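Local coordinates for protein putative oxidoreductase (PDB 3FHL) that probably acts as an NAD(P)-dependent oxidoreductase of the Gfo/Idh/MocA family, with an N-terminal Rossmann domain and a C-terminal alpha/beta domain, at residues C[126-131]-C[305-310]; C[18-23]-C[260-265]. One frame throughout, in Å; residues are numbered along the deposited sequence.

Contact 1. Residues C[126-131]-C[305-310]; sequences RWDADF and GNYGGF
The indole of Trp127 lies flat against the backbone of Gly309 and Phe310, where a type I beta turn from Asn306 to Gly309 leads into helix 309-320. Trp127 comes just before helix 129-139, shortly after the last strand of the Rossmann sheet (119-122), so the contact joins the exit of that fold to a helix of the C-terminal part. Trp127 CG stands anti to the carbonyl carbon (chi1 -67°). Gly309 CA sits over the face of the five-membered ring, 4.1 Å from its centroid, and Phe310 CB makes a second CH-pi contact over the six-membered ring. With no CB on Gly309 standing between them, Trp127 CD1 comes to 4.0 Å from Gly309 CA. Arg126 CB lies over the opposite face of the indole. The Phe310 ring is turned 83° from the indole plane and receives Trp127 CZ3 at its edge, 3.8 Å from Phe310 CD1.

Polar bonds hold the other flank. Asn306 N donates to Trp127 O at 2.8 Å, nearly straight (173°) and in the carbonyl plane. Tyr307 starts away from 126-131, but its ring passes Trp127 CB, with CD2 nearest, and its OH ends at Asp128. The other carboxylate oxygen, Asp128 OD2, forms a salt bridge with Arg125, so each oxygen has its own partner; this would be expected to stabilise the charged form. Phe310 also meets Tyr122 edge-to-face. On the Asp128 side the contact ends in a short hydrogen bond, with Tyr307 OH donating to Asp128 OD1 at 2.5 Å, nearly along the C-O axis.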
loop_
_atom_site.group_PDB
_atom_site.type_symbol
_atom_site.label_atom_id
_atom_site.label_comp_id
_atom_site.label_asym_id
_atom_site.label_seq_id
_atom_site.Cartn_x
_atom_site.Cartn_y
_atom_site.Cartn_z
ATOM N N ARG C 126 13.652 13.773 -9.577
ATOM C CA ARG C 126 14.910 13.259 -9.054
ATOM C C ARG C 126 15.562 14.272 -8.104
ATOM O O ARG C 126 16.419 13.915 -7.300
ATOM C CB ARG C 126 15.864 12.942 -10.198
ATOM C CG ARG C 126 15.345 11.888 -11.142
ATOM C CD ARG C 126 16.458 11.357 -11.987
ATOM N NE ARG C 126 16.003 10.562 -13.122
ATOM C CZ ARG C 126 16.828 10.074 -14.041
ATOM N NH1 ARG C 126 16.368 9.347 -15.047
ATOM N NH2 ARG C 126 18.127 10.313 -13.944
ATOM N N TRP C 127 15.127 15.528 -8.185
ATOM C CA TRP C 127 15.649 16.568 -7.289
ATOM C C TRP C 127 14.588 17.113 -6.331
ATOM O O TRP C 127 14.732 18.209 -5.803
ATOM C CB TRP C 127 16.292 17.705 -8.102
ATOM C CG TRP C 127 17.553 17.285 -8.830
ATOM C CD1 TRP C 127 18.830 17.263 -8.324
ATOM C CD2 TRP C 127 17.646 16.806 -10.169
ATOM N NE1 TRP C 127 19.712 16.797 -9.278
ATOM C CE2 TRP C 127 19.012 16.514 -10.420
ATOM C CE3 TRP C 127 16.710 16.585 -11.188
ATOM C CZ2 TRP C 127 19.458 16.023 -11.645
ATOM C CZ3 TRP C 127 17.161 16.103 -12.411
ATOM C CH2 TRP C 127 18.523 15.821 -12.625
ATOM N N ASP C 128 13.517 16.347 -6.108
ATOM C CA ASP C 128 12.585 16.659 -5.014
ATOM C C ASP C 128 13.338 16.485 -3.706
ATOM O O ASP C 128 14.190 15.604 -3.612
ATOM C CB ASP C 128 11.377 15.713 -5.045
ATOM C CG ASP C 128 10.250 16.212 -5.946
ATOM O OD1 ASP C 128 10.392 17.280 -6.581
ATOM O OD2 ASP C 128 9.199 15.535 -6.020
ATOM N N ALA C 129 13.026 17.321 -2.710
ATOM C CA ALA C 129 13.627 17.215 -1.370
ATOM C C ALA C 129 13.505 15.818 -0.767
ATOM O O ALA C 129 14.478 15.285 -0.236
ATOM C CB ALA C 129 13.010 18.266 -0.408
ATOM N N ASP C 130 12.316 15.226 -0.871
ATOM C CA ASP C 130 12.059 13.906 -0.287
ATOM C C ASP C 130 12.921 12.807 -0.885
ATOM O O ASP C 130 13.548 12.064 -0.150
ATOM C CB ASP C 130 10.557 13.537 -0.301
ATOM C CG ASP C 130 9.877 13.792 -1.647
ATOM O OD1 ASP C 130 10.496 13.608 -2.716
ATOM O OD2 ASP C 130 8.691 14.171 -1.628
ATOM N N PHE C 131 12.971 12.738 -2.218
ATOM C CA PHE C 131 13.787 11.724 -2.922
ATOM C C PHE C 131 15.294 11.893 -2.716
ATOM O O PHE C 131 16.029 10.908 -2.499
ATOM C CB PHE C 131 13.457 11.731 -4.411
ATOM C CG PHE C 131 14.166 10.663 -5.192
ATOM C CD1 PHE C 131 13.893 9.312 -4.959
ATOM C CD2 PHE C 131 15.095 11.000 -6.167
ATOM C CE1 PHE C 131 14.539 8.319 -5.678
ATOM C CE2 PHE C 131 15.758 9.993 -6.905
ATOM C CZ PHE C 131 15.467 8.659 -6.658
ATOM N N GLY C 305 15.412 20.496 -1.623
ATOM C CA GLY C 305 14.992 20.261 -3.000
ATOM C C GLY C 305 15.813 21.122 -3.939
ATOM O O GLY C 305 16.159 22.252 -3.596
ATOM N N ASN C 306 16.118 20.603 -5.128
ATOM C CA ASN C 306 17.107 21.260 -5.987
ATOM C C ASN C 306 16.826 21.082 -7.472
ATOM O O ASN C 306 17.595 20.436 -8.163
ATOM C CB ASN C 306 18.515 20.738 -5.620
ATOM C CG ASN C 306 19.639 21.500 -6.306
ATOM O OD1 ASN C 306 19.470 22.648 -6.727
ATOM N ND2 ASN C 306 20.795 20.843 -6.444
ATOM N N TYR C 307 15.729 21.650 -7.972
ATOM C CA TYR C 307 15.420 21.562 -9.410
ATOM C C TYR C 307 16.496 22.207 -10.317
ATOM O O TYR C 307 16.605 21.880 -11.514
ATOM C CB TYR C 307 14.043 22.176 -9.727
ATOM C CG TYR C 307 12.822 21.369 -9.267
ATOM C CD1 TYR C 307 11.554 21.960 -9.221
ATOM C CD2 TYR C 307 12.934 20.028 -8.875
ATOM C CE1 TYR C 307 10.418 21.224 -8.804
ATOM C CE2 TYR C 307 11.814 19.293 -8.465
ATOM C CZ TYR C 307 10.562 19.900 -8.423
ATOM O OH TYR C 307 9.458 19.168 -8.011
ATOM N N GLY C 308 17.274 23.129 -9.751
ATOM C CA GLY C 308 18.431 23.696 -10.455
ATOM C C GLY C 308 19.494 22.661 -10.769
ATOM O O GLY C 308 20.286 22.846 -11.697
ATOM N N GLY C 309 19.470 21.555 -10.020
ATOM C CA GLY C 309 20.423 20.452 -10.183
ATOM C C GLY C 309 20.368 19.795 -11.541
ATOM O O GLY C 309 21.359 19.191 -11.985
ATOM N N PHE C 310 19.215 19.894 -12.205
ATOM C CA PHE C 310 19.057 19.350 -13.549
ATOM C C PHE C 310 20.015 20.056 -14.523
ATOM O O PHE C 310 20.722 19.400 -15.297
ATOM C CB PHE C 310 17.615 19.492 -14.044
ATOM C CG PHE C 310 17.434 19.077 -15.474
ATOM C CD1 PHE C 310 17.347 17.729 -15.811
ATOM C CD2 PHE C 310 17.385 20.031 -16.494
ATOM C CE1 PHE C 310 17.183 17.332 -17.130
ATOM C CE2 PHE C 310 17.225 19.636 -17.827
ATOM C CZ PHE C 310 17.127 18.289 -18.141
#

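Contact 2. Residues C[18-23]-C[260-265]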
loop_
_atom_site.group_PDB
_atom_site.type_symbol
_atom_site.label_atom_id
_atom_site.label_comp_id
_atom_site.label_asym_id
_atom_site.label_seq_id
_atom_site.Cartn_x
_atom_site.Cartn_y
_atom_site.Cartn_z
ATOM N N GLN C 18 7.939 29.086 -17.700
ATOM C CA GLN C 18 7.985 30.055 -16.620
ATOM C C GLN C 18 8.281 29.453 -15.256
ATOM O O GLN C 18 8.702 30.166 -14.355
ATOM C CB GLN C 18 6.661 30.813 -16.539
ATOM C CG GLN C 18 6.331 31.600 -17.777
ATOM C CD GLN C 18 4.997 32.310 -17.689
ATOM O OE1 GLN C 18 4.701 32.975 -16.698
ATOM N NE2 GLN C 18 4.187 32.183 -18.739
ATOM N N VAL C 19 8.037 28.154 -15.094
ATOM C CA VAL C 19 8.141 27.510 -13.771
ATOM C C VAL C 19 9.433 26.709 -13.626
ATOM O O VAL C 19 10.193 26.914 -12.686
ATOM C CB VAL C 19 6.867 26.633 -13.462
ATOM C CG1 VAL C 19 7.044 25.778 -12.216
ATOM C CG2 VAL C 19 5.655 27.530 -13.282
ATOM N N PHE C 20 9.694 25.819 -14.579
ATOM C CA PHE C 20 10.766 24.830 -14.429
ATOM C C PHE C 20 12.096 25.172 -15.099
ATOM O O PHE C 20 13.146 24.664 -14.685
ATOM C CB PHE C 20 10.285 23.463 -14.945
ATOM C CG PHE C 20 9.145 22.884 -14.150
ATOM C CD1 PHE C 20 9.346 22.453 -12.837
ATOM C CD2 PHE C 20 7.876 22.786 -14.702
ATOM C CE1 PHE C 20 8.295 21.930 -12.087
ATOM C CE2 PHE C 20 6.820 22.262 -13.968
ATOM C CZ PHE C 20 7.032 21.832 -12.654
ATOM N N HIS C 21 12.053 26.001 -16.139
ATOM C CA HIS C 21 13.225 26.186 -16.988
ATOM C C HIS C 21 13.861 27.567 -16.909
ATOM O O HIS C 21 14.983 27.694 -16.434
ATOM C CB HIS C 21 12.886 25.812 -18.425
ATOM C CG HIS C 21 12.395 24.411 -18.556
ATOM N ND1 HIS C 21 13.165 23.322 -18.203
ATOM C CD2 HIS C 21 11.205 23.920 -18.960
ATOM C CE1 HIS C 21 12.472 22.216 -18.408
ATOM N NE2 HIS C 21 11.279 22.552 -18.863
ATOM N N ALA C 22 13.142 28.589 -17.364
ATOM C CA ALA C 22 13.641 29.979 -17.289
ATOM C C ALA C 22 14.192 30.450 -15.929
ATOM O O ALA C 22 15.248 31.076 -15.909
ATOM C CB ALA C 22 12.619 30.964 -17.852
ATOM N N PRO C 23 13.508 30.148 -14.792
ATOM C CA PRO C 23 14.102 30.557 -13.515
ATOM C C PRO C 23 15.489 29.976 -13.210
ATOM O O PRO C 23 16.271 30.629 -12.524
ATOM C CB PRO C 23 13.079 30.049 -12.484
ATOM C CG PRO C 23 11.825 30.055 -13.210
ATOM C CD PRO C 23 12.189 29.528 -14.556
ATOM N N LYS C 260 7.960 21.410 -2.213
ATOM C CA LYS C 260 7.348 22.739 -2.196
ATOM C C LYS C 260 7.854 23.657 -3.313
ATOM O O LYS C 260 7.365 24.783 -3.453
ATOM C CB LYS C 260 7.621 23.410 -0.846
ATOM C CG LYS C 260 7.608 22.454 0.367
ATOM C CD LYS C 260 8.463 22.997 1.539
ATOM C CE LYS C 260 7.845 24.251 2.178
ATOM N NZ LYS C 260 6.361 24.134 2.380
ATOM N N GLN C 261 8.825 23.186 -4.099
ATOM C CA GLN C 261 9.450 24.028 -5.137
ATOM C C GLN C 261 8.492 24.493 -6.212
ATOM O O GLN C 261 8.498 25.670 -6.561
ATOM C CB GLN C 261 10.627 23.323 -5.806
ATOM C CG GLN C 261 11.863 23.227 -4.954
ATOM C CD GLN C 261 12.924 22.403 -5.638
ATOM O OE1 GLN C 261 13.810 22.943 -6.303
ATOM N NE2 GLN C 261 12.814 21.087 -5.522
ATOM N N GLU C 262 7.651 23.584 -6.719
ATOM C CA GLU C 262 6.764 23.914 -7.834
ATOM C C GLU C 262 5.754 25.010 -7.467
ATOM O O GLU C 262 5.501 25.914 -8.269
ATOM C CB GLU C 262 6.051 22.665 -8.365
ATOM C CG GLU C 262 5.172 22.938 -9.585
ATOM C CD GLU C 262 4.436 21.708 -10.107
ATOM O OE1 GLU C 262 4.738 20.578 -9.669
ATOM O OE2 GLU C 262 3.550 21.884 -10.971
ATOM N N ALA C 263 5.210 24.944 -6.255
ATOM C CA ALA C 263 4.333 26.011 -5.752
ATOM C C ALA C 263 5.052 27.368 -5.644
ATOM O O ALA C 263 4.495 28.398 -6.031
ATOM C CB ALA C 263 3.713 25.625 -4.405
ATOM N N ALA C 264 6.276 27.365 -5.122
ATOM C CA ALA C 264 7.045 28.601 -4.985
ATOM C C ALA C 264 7.362 29.172 -6.355
ATOM O O ALA C 264 7.194 30.376 -6.590
ATOM C CB ALA C 264 8.315 28.367 -4.183
ATOM N N LEU C 265 7.769 28.300 -7.273
ATOM C CA LEU C 265 8.069 28.719 -8.637
ATOM C C LEU C 265 6.844 29.220 -9.396
ATOM O O LEU C 265 6.954 30.163 -10.172
ATOM C CB LEU C 265 8.746 27.596 -9.409
ATOM C CG LEU C 265 10.152 27.201 -8.961
ATOM C CD1 LEU C 265 10.472 25.808 -9.499
ATOM C CD2 LEU C 265 11.231 28.232 -9.380
HETATM O O HOH W 1 8.763 31.066 -11.733
#
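Leu265 gathers its side-chain carbons around the carbonyl oxygen of Val19 where helices 18-23 and 261-265 cross at 81°, their axes 9.4 Å apart. Among the apolar contacts, Val19 CG1, anti to its backbone N (chi1 171°), meets Leu265 CB at 3.8 Å, and Leu265 CD2 touches Pro23 CB. Phe20 meets Glu262 in a mixed contact. The extended glutamate brings its carboxylate carbon CD to the ring edge, 3.6 Å from Phe20 CZ, with the two planes 61° apart, while Val19 CG1 covers one face of the same ring.

The polar contribution comes through water. One molecule donates to Gln18 O at 2.8 Å and to Leu265 O at 2.6 Å, bridging the two backbones. Val19 O, by contrast, is buried without a hydrogen-bond partner, with Leu265 CD1 3.4 Å away. Pro23, four residues on, has no N-H to give it, and the helix, which has a pi-type turn at 18-21, is kinked there.

Helix 15-27, which follows strand 6-10 of the parallel Rossmann sheet, thus packs against short helix 261-266 of the C-terminal part; Phe24 of the same Rossmann helix also touches Leu265, and His21 touches Leu10 of that strand.

From the N terminus, the chain first supplies helix 18-23 and then completes the Rossmann sheet before reaching 126-131. It goes on through most of the mixed sheet to 260-265, where contact 2 closes a loop of 236 intervening residues. Contact 1 closes its loop of 173 residues at 305-310. Their segments alternate along the chain, so the loops cross, with 126-131 inside the first and 260-265 inside the second. Contact 2 joins Rossmann helix 15-27 to helix 261-266; contact 1 joins the start of helix 129-139, beyond strand 119-122, to the turn leading into helix 309-320. Their centres lie about 12 Å apart, and they meet at Gln261, whose OE1 probably accepts a hydrogen bond from Tyr307 N at 2.9 Å.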